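PDB 3O0Y: lipoprotein from Colwellia psychrerythraea, which is of unknown function but is probably a lipoprotein related to metallopeptidases of the Peptidase_MA clan. Local coordinates for residues A[318-323]-A[336-341]; A[506-511]-A[556-561]. All coordinates share one frame; numbering follows the deposited sequence.

Contact 1. Residues A[318-323]-A[336-341]; sequences GVMNEI and ERMVAL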
loop_
_atom_site.group_PDB
_atom_site.type_symbol
_atom_site.label_atom_id
_atom_site.label_comp_id
_atom_site.label_asym_id
_atom_site.label_seq_id
_atom_site.Cartn_x
_atom_site.Cartn_y
_atom_site.Cartn_z
ATOM N N GLY A 318 6.408 12.181 24.940
ATOM C CA GLY A 318 7.348 12.625 25.969
ATOM C C GLY A 318 8.699 13.027 25.436
ATOM O O GLY A 318 9.264 14.049 25.825
ATOM N N VAL A 319 9.158 12.299 24.435
ATOM C CA VAL A 319 10.388 12.664 23.751
ATOM C C VAL A 319 10.240 13.999 23.016
ATOM O O VAL A 319 11.117 14.873 23.079
ATOM C CB VAL A 319 10.877 11.532 22.761
ATOM C CG1 VAL A 319 12.074 12.021 21.970
ATOM C CG2 VAL A 319 11.206 10.244 23.556
ATOM N N MET A 320 9.231 14.100 22.191
ATOM C CA MET A 320 8.946 15.335 21.454
ATOM C C MET A 320 8.830 16.530 22.405
ATOM O O MET A 320 9.331 17.584 22.108
ATOM C CB MET A 320 7.637 15.168 20.662
ATOM C CG MET A 320 7.745 14.200 19.491
ATOM S SD MET A 320 6.129 13.859 18.610
ATOM C CE MET A 320 6.041 15.442 17.664
ATOM N N ASN A 321 8.132 16.374 23.548
ATOM C CA ASN A 321 8.088 17.474 24.551
ATOM C C ASN A 321 9.464 17.989 24.936
ATOM O O ASN A 321 9.700 19.213 25.042
ATOM C CB ASN A 321 7.241 17.049 25.742
ATOM C CG ASN A 321 7.176 18.115 26.803
ATOM O OD1 ASN A 321 6.577 19.178 26.600
ATOM N ND2 ASN A 321 7.686 17.780 28.005
ATOM N N GLU A 322 10.424 17.096 25.166
ATOM C CA GLU A 322 11.743 17.531 25.543
ATOM C C GLU A 322 12.468 18.365 24.480
ATOM O O GLU A 322 13.111 19.384 24.759
ATOM C CB GLU A 322 12.667 16.362 25.870
ATOM C CG GLU A 322 12.256 15.564 27.057
ATOM C CD GLU A 322 12.226 16.277 28.361
ATOM O OE1 GLU A 322 12.882 17.320 28.535
ATOM O OE2 GLU A 322 11.570 15.718 29.271
ATOM N N ILE A 323 12.331 17.920 23.249
ATOM C CA ILE A 323 12.941 18.639 22.151
ATOM C C ILE A 323 12.275 19.993 21.988
ATOM O O ILE A 323 12.957 20.992 21.767
ATOM C CB ILE A 323 12.908 17.767 20.885
ATOM C CG1 ILE A 323 13.691 16.468 21.087
ATOM C CG2 ILE A 323 13.276 18.531 19.606
ATOM C CD1 ILE A 323 13.389 15.424 20.025
ATOM N N GLU A 336 -0.598 20.738 19.976
ATOM C CA GLU A 336 -0.805 22.155 19.843
ATOM C C GLU A 336 0.440 22.824 19.354
ATOM O O GLU A 336 0.363 23.761 18.558
ATOM C CB GLU A 336 -1.237 22.741 21.187
ATOM C CG GLU A 336 -2.748 22.454 21.363
ATOM C CD GLU A 336 -3.251 22.555 22.787
ATOM O OE1 GLU A 336 -2.462 22.684 23.751
ATOM O OE2 GLU A 336 -4.486 22.371 22.950
ATOM N N ARG A 337 1.569 22.380 19.894
ATOM C CA ARG A 337 2.839 22.998 19.525
ATOM C C ARG A 337 3.194 22.712 18.055
ATOM O O ARG A 337 3.677 23.604 17.315
ATOM C CB ARG A 337 3.959 22.601 20.502
ATOM C CG ARG A 337 3.906 23.476 21.762
ATOM C CD ARG A 337 4.848 23.062 22.837
ATOM N NE ARG A 337 4.354 21.852 23.499
ATOM C CZ ARG A 337 5.053 21.086 24.352
ATOM N NH1 ARG A 337 6.304 21.372 24.668
ATOM N NH2 ARG A 337 4.485 19.990 24.923
ATOM N N MET A 338 2.936 21.490 17.597
ATOM C CA MET A 338 3.186 21.162 16.211
ATOM C C MET A 338 2.263 21.930 15.248
ATOM O O MET A 338 2.692 22.383 14.170
ATOM C CB MET A 338 3.076 19.659 15.993
ATOM C CG MET A 338 4.132 18.815 16.766
ATOM S SD MET A 338 5.869 19.211 16.486
ATOM C CE MET A 338 5.971 18.916 14.693
ATOM N N VAL A 339 1.018 22.130 15.659
ATOM C CA VAL A 339 0.108 23.018 14.887
ATOM C C VAL A 339 0.627 24.430 14.774
ATOM O O VAL A 339 0.611 25.009 13.697
ATOM C CB VAL A 339 -1.281 22.993 15.524
ATOM C CG1 VAL A 339 -2.099 24.125 14.955
ATOM C CG2 VAL A 339 -1.926 21.615 15.337
ATOM N N ALA A 340 1.150 24.976 15.879
ATOM C CA ALA A 340 1.724 26.298 15.909
ATOM C C ALA A 340 2.940 26.384 14.971
ATOM O O ALA A 340 3.055 27.339 14.205
ATOM C CB ALA A 340 2.205 26.689 17.376
ATOM N N LEU A 341 3.788 25.371 14.972
ATOM C CA LEU A 341 4.938 25.421 14.120
ATOM C C LEU A 341 4.486 25.419 12.662
ATOM O O LEU A 341 5.111 26.020 11.843
ATOM C CB LEU A 341 5.877 24.242 14.376
ATOM C CG LEU A 341 6.661 24.255 15.699
ATOM C CD1 LEU A 341 7.279 22.874 16.015
ATOM C CD2 LEU A 341 7.703 25.359 15.756
#
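Asn-321 CA and Arg-337 CA, 9.1 Å apart, and Met-320 CA with Met-338 CA at 9.7 Å place two helical segments far enough apart that only side chains bridge them. The polar bridge is a two-nitrogen grip on one oxygen: Asn-321 OD1 lies 2.9 Å from Arg-337 NH1 and 2.8 Å from Arg-337 NH2. The oxygen sits almost exactly in the guanidinium plane at its end, while the amide plane is turned 73° from it, and both N-H bonds bend to share the same acceptor. With CG anti to the backbone N (chi1 179°), the amide reaches across towards Arg-337. Arg-337 also gives NH1 to Tyr-329 O and NE to Thr-333 O, so three carbonyl oxygens fix its rotation. With a leucine in place of Arg-337 the N-H donors are gone, which is likely to leave Asn-321 OD1, Tyr-329 O and Thr-333 O without these bonds and the Asn-321 amide freer to turn. Beside this bridge, the methionine chains cross at about a right angle, Met-320 CE lying 4.0 Å from Met-338 SD. The pair thus joins helix 302-326 to the short helix 334-342 that follows it, with Leu-498 of helix 491-515 against Met-320 and Phe-430 of a loop against Met-338.

Contact 2. Residues A[506-511]-A[556-561]; sequences VRLVVD and YKLGML. With SO4 (sulfate ion), chain D.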
loop_
_atom_site.group_PDB
_atom_site.type_symbol
_atom_site.label_atom_id
_atom_site.label_comp_id
_atom_site.label_asym_id
_atom_site.label_seq_id
_atom_site.Cartn_x
_atom_site.Cartn_y
_atom_site.Cartn_z
ATOM N N VAL A 506 -0.412 6.207 17.131
ATOM C CA VAL A 506 -1.850 6.517 17.184
ATOM C C VAL A 506 -2.673 5.534 16.377
ATOM O O VAL A 506 -3.795 5.158 16.793
ATOM C CB VAL A 506 -2.132 7.995 16.802
ATOM C CG1 VAL A 506 -3.629 8.288 16.624
ATOM C CG2 VAL A 506 -1.547 8.928 17.905
ATOM N N ARG A 507 -2.162 5.117 15.199
ATOM C CA ARG A 507 -2.820 4.128 14.379
ATOM C C ARG A 507 -3.128 2.847 15.131
ATOM O O ARG A 507 -4.215 2.300 14.977
ATOM C CB ARG A 507 -2.011 3.819 13.123
ATOM C CG ARG A 507 -2.139 4.849 12.079
ATOM C CD ARG A 507 -1.386 4.481 10.793
ATOM N NE ARG A 507 -1.735 5.361 9.690
ATOM C CZ ARG A 507 -0.986 5.532 8.592
ATOM N NH1 ARG A 507 0.125 4.822 8.400
ATOM N NH2 ARG A 507 -1.373 6.408 7.657
ATOM N N LEU A 508 -2.234 2.386 15.981
ATOM C CA LEU A 508 -2.515 1.168 16.802
ATOM C C LEU A 508 -3.733 1.392 17.707
ATOM O O LEU A 508 -4.629 0.518 17.902
ATOM C CB LEU A 508 -1.310 0.826 17.679
ATOM C CG LEU A 508 -0.033 0.394 16.938
ATOM C CD1 LEU A 508 0.914 -0.071 18.066
ATOM C CD2 LEU A 508 -0.303 -0.746 15.908
ATOM N N VAL A 509 -3.801 2.600 18.270
ATOM C CA VAL A 509 -4.861 2.932 19.195
ATOM C C VAL A 509 -6.222 3.062 18.485
ATOM O O VAL A 509 -7.281 2.516 18.928
ATOM C CB VAL A 509 -4.560 4.220 19.947
ATOM C CG1 VAL A 509 -5.722 4.529 20.900
ATOM C CG2 VAL A 509 -3.272 4.133 20.774
ATOM N N VAL A 510 -6.229 3.814 17.377
ATOM C CA VAL A 510 -7.497 4.109 16.700
ATOM C C VAL A 510 -8.036 2.908 15.860
ATOM O O VAL A 510 -9.268 2.749 15.722
ATOM C CB VAL A 510 -7.474 5.427 15.830
ATOM C CG1 VAL A 510 -7.234 6.692 16.750
ATOM C CG2 VAL A 510 -6.487 5.347 14.701
ATOM N N ASP A 511 -7.159 2.084 15.277
ATOM C CA ASP A 511 -7.681 0.964 14.465
ATOM C C ASP A 511 -8.288 -0.068 15.397
ATOM O O ASP A 511 -9.417 -0.514 15.173
ATOM C CB ASP A 511 -6.558 0.369 13.610
ATOM C CG ASP A 511 -7.046 -0.667 12.624
ATOM O OD1 ASP A 511 -7.541 -0.272 11.558
ATOM O OD2 ASP A 511 -6.986 -1.863 12.965
ATOM N N TYR A 556 2.458 -0.941 10.570
ATOM C CA TYR A 556 3.526 0.071 10.616
ATOM C C TYR A 556 4.279 -0.083 11.938
ATOM O O TYR A 556 5.497 -0.344 11.964
ATOM C CB TYR A 556 2.944 1.503 10.532
ATOM C CG TYR A 556 2.240 1.784 9.252
ATOM C CD1 TYR A 556 2.905 2.415 8.210
ATOM C CD2 TYR A 556 0.925 1.339 9.021
ATOM C CE1 TYR A 556 2.317 2.560 7.018
ATOM C CE2 TYR A 556 0.332 1.528 7.817
ATOM C CZ TYR A 556 1.033 2.074 6.793
ATOM O OH TYR A 556 0.430 2.255 5.576
ATOM N N LYS A 557 3.594 0.128 13.057
ATOM C CA LYS A 557 4.269 0.024 14.340
ATOM C C LYS A 557 4.571 -1.430 14.714
ATOM O O LYS A 557 5.570 -1.679 15.351
ATOM C CB LYS A 557 3.522 0.755 15.455
ATOM C CG LYS A 557 4.042 2.126 15.660
ATOM C CD LYS A 557 5.363 2.001 16.456
ATOM C CE LYS A 557 6.144 3.258 16.533
ATOM N NZ LYS A 557 7.417 3.119 17.425
ATOM N N LEU A 558 3.661 -2.381 14.518
ATOM C CA LEU A 558 3.974 -3.751 14.971
ATOM C C LEU A 558 5.233 -4.287 14.229
ATOM O O LEU A 558 6.103 -4.926 14.818
ATOM C CB LEU A 558 2.780 -4.661 14.810
ATOM C CG LEU A 558 1.613 -4.311 15.705
ATOM C CD1 LEU A 558 0.431 -5.266 15.445
ATOM C CD2 LEU A 558 2.025 -4.225 17.171
ATOM N N GLY A 559 5.356 -3.980 12.931
ATOM C CA GLY A 559 6.472 -4.416 12.200
ATOM C C GLY A 559 7.738 -3.686 12.657
ATOM O O GLY A 559 8.784 -4.323 12.800
ATOM N N MET A 560 7.676 -2.372 12.861
ATOM C CA MET A 560 8.812 -1.610 13.301
ATOM C C MET A 560 9.331 -2.112 14.669
ATOM O O MET A 560 10.554 -2.304 14.845
ATOM C CB MET A 560 8.516 -0.093 13.304
ATOM C CG MET A 560 9.733 0.769 13.649
ATOM S SD MET A 560 9.238 2.419 14.508
ATOM C CE MET A 560 10.871 3.267 14.529
ATOM N N LEU A 561 8.389 -2.367 15.584
ATOM C CA LEU A 561 8.764 -2.826 16.931
ATOM C C LEU A 561 9.469 -4.173 16.866
ATOM O O LEU A 561 10.417 -4.412 17.591
ATOM C CB LEU A 561 7.506 -2.878 17.791
ATOM C CG LEU A 561 7.001 -1.514 18.228
ATOM C CD1 LEU A 561 5.577 -1.666 18.792
ATOM C CD2 LEU A 561 7.878 -0.844 19.301
HETATM S S SO4 D . 1.164 5.634 4.835
HETATM O O1 SO4 D . 1.890 5.689 6.133
HETATM O O2 SO4 D . 1.762 6.578 3.951
HETATM O O3 SO4 D . 1.300 4.320 4.161
HETATM O O4 SO4 D . -0.255 5.758 5.043
#
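Arg-507 lays NH1 over the middle of the Tyr-556 ring, 3.2 Å above its plane. This is a cation-pi contact, with Arg-507 CZ 4.5 Å from the ring centroid and the guanidinium inclined 55° to the ring. CG of Arg-507 is anti to the carbonyl carbon (chi1 -78°), and the chain then runs extended to NE, which carries the charge to the ring. A sulfate, probably from the crystallisation liquor, ties the pair together: O1 is 3.0 Å from Arg-507 NH1 along a nearly straight bond, O4 is 2.9 Å from Arg-507 NH2, and O3 accepts from Tyr-556 OH. Arg-507 NE is hydrogen-bonded to Tyr-546 OH, and NH2 forms a salt bridge with Glu-542. The tightly packed part is apolar: Leu-508 CD1 rests 3.8 Å from Lys-557 CB, where the backbones come closest. Looser is the side where Leu-508 CD2 meets CG of the partly exposed Leu-558 at 4.1 Å. Lys-557 turns its ammonium away to Glu-501 and Glu-312. The axes of the two segments approach to 9.9 Å, with their N-to-C directions 131° apart. Arg-504 and Arg-545 also bond the sulfate, completing with Arg-507 and Tyr-556 OH an arginine-lined anion site between helices of this DUF885-family protein.

Overall arrangement
Contact 1 is centred about 29 Å from the centre of the chain and contact 2 about 15 Å, so the first is the more peripheral, although most touching residues of both are buried. Their centres are about 20 Å apart and their nearest atoms about 9 Å, without touching. Two helices nevertheless serve both: helix 302-326 carries 318-323 and also supplies Glu-312 to Lys-557, while helix 491-515 carries 506-511 and also packs Leu-498 on Met-320. The chemistry changes with place. In contact 1 arginine serves neutral oxygens beside a methionine pair; in contact 2, between helices further apart in sequence, arginine faces an aromatic ring and a bound anion, beside apolar packing around Leu-508.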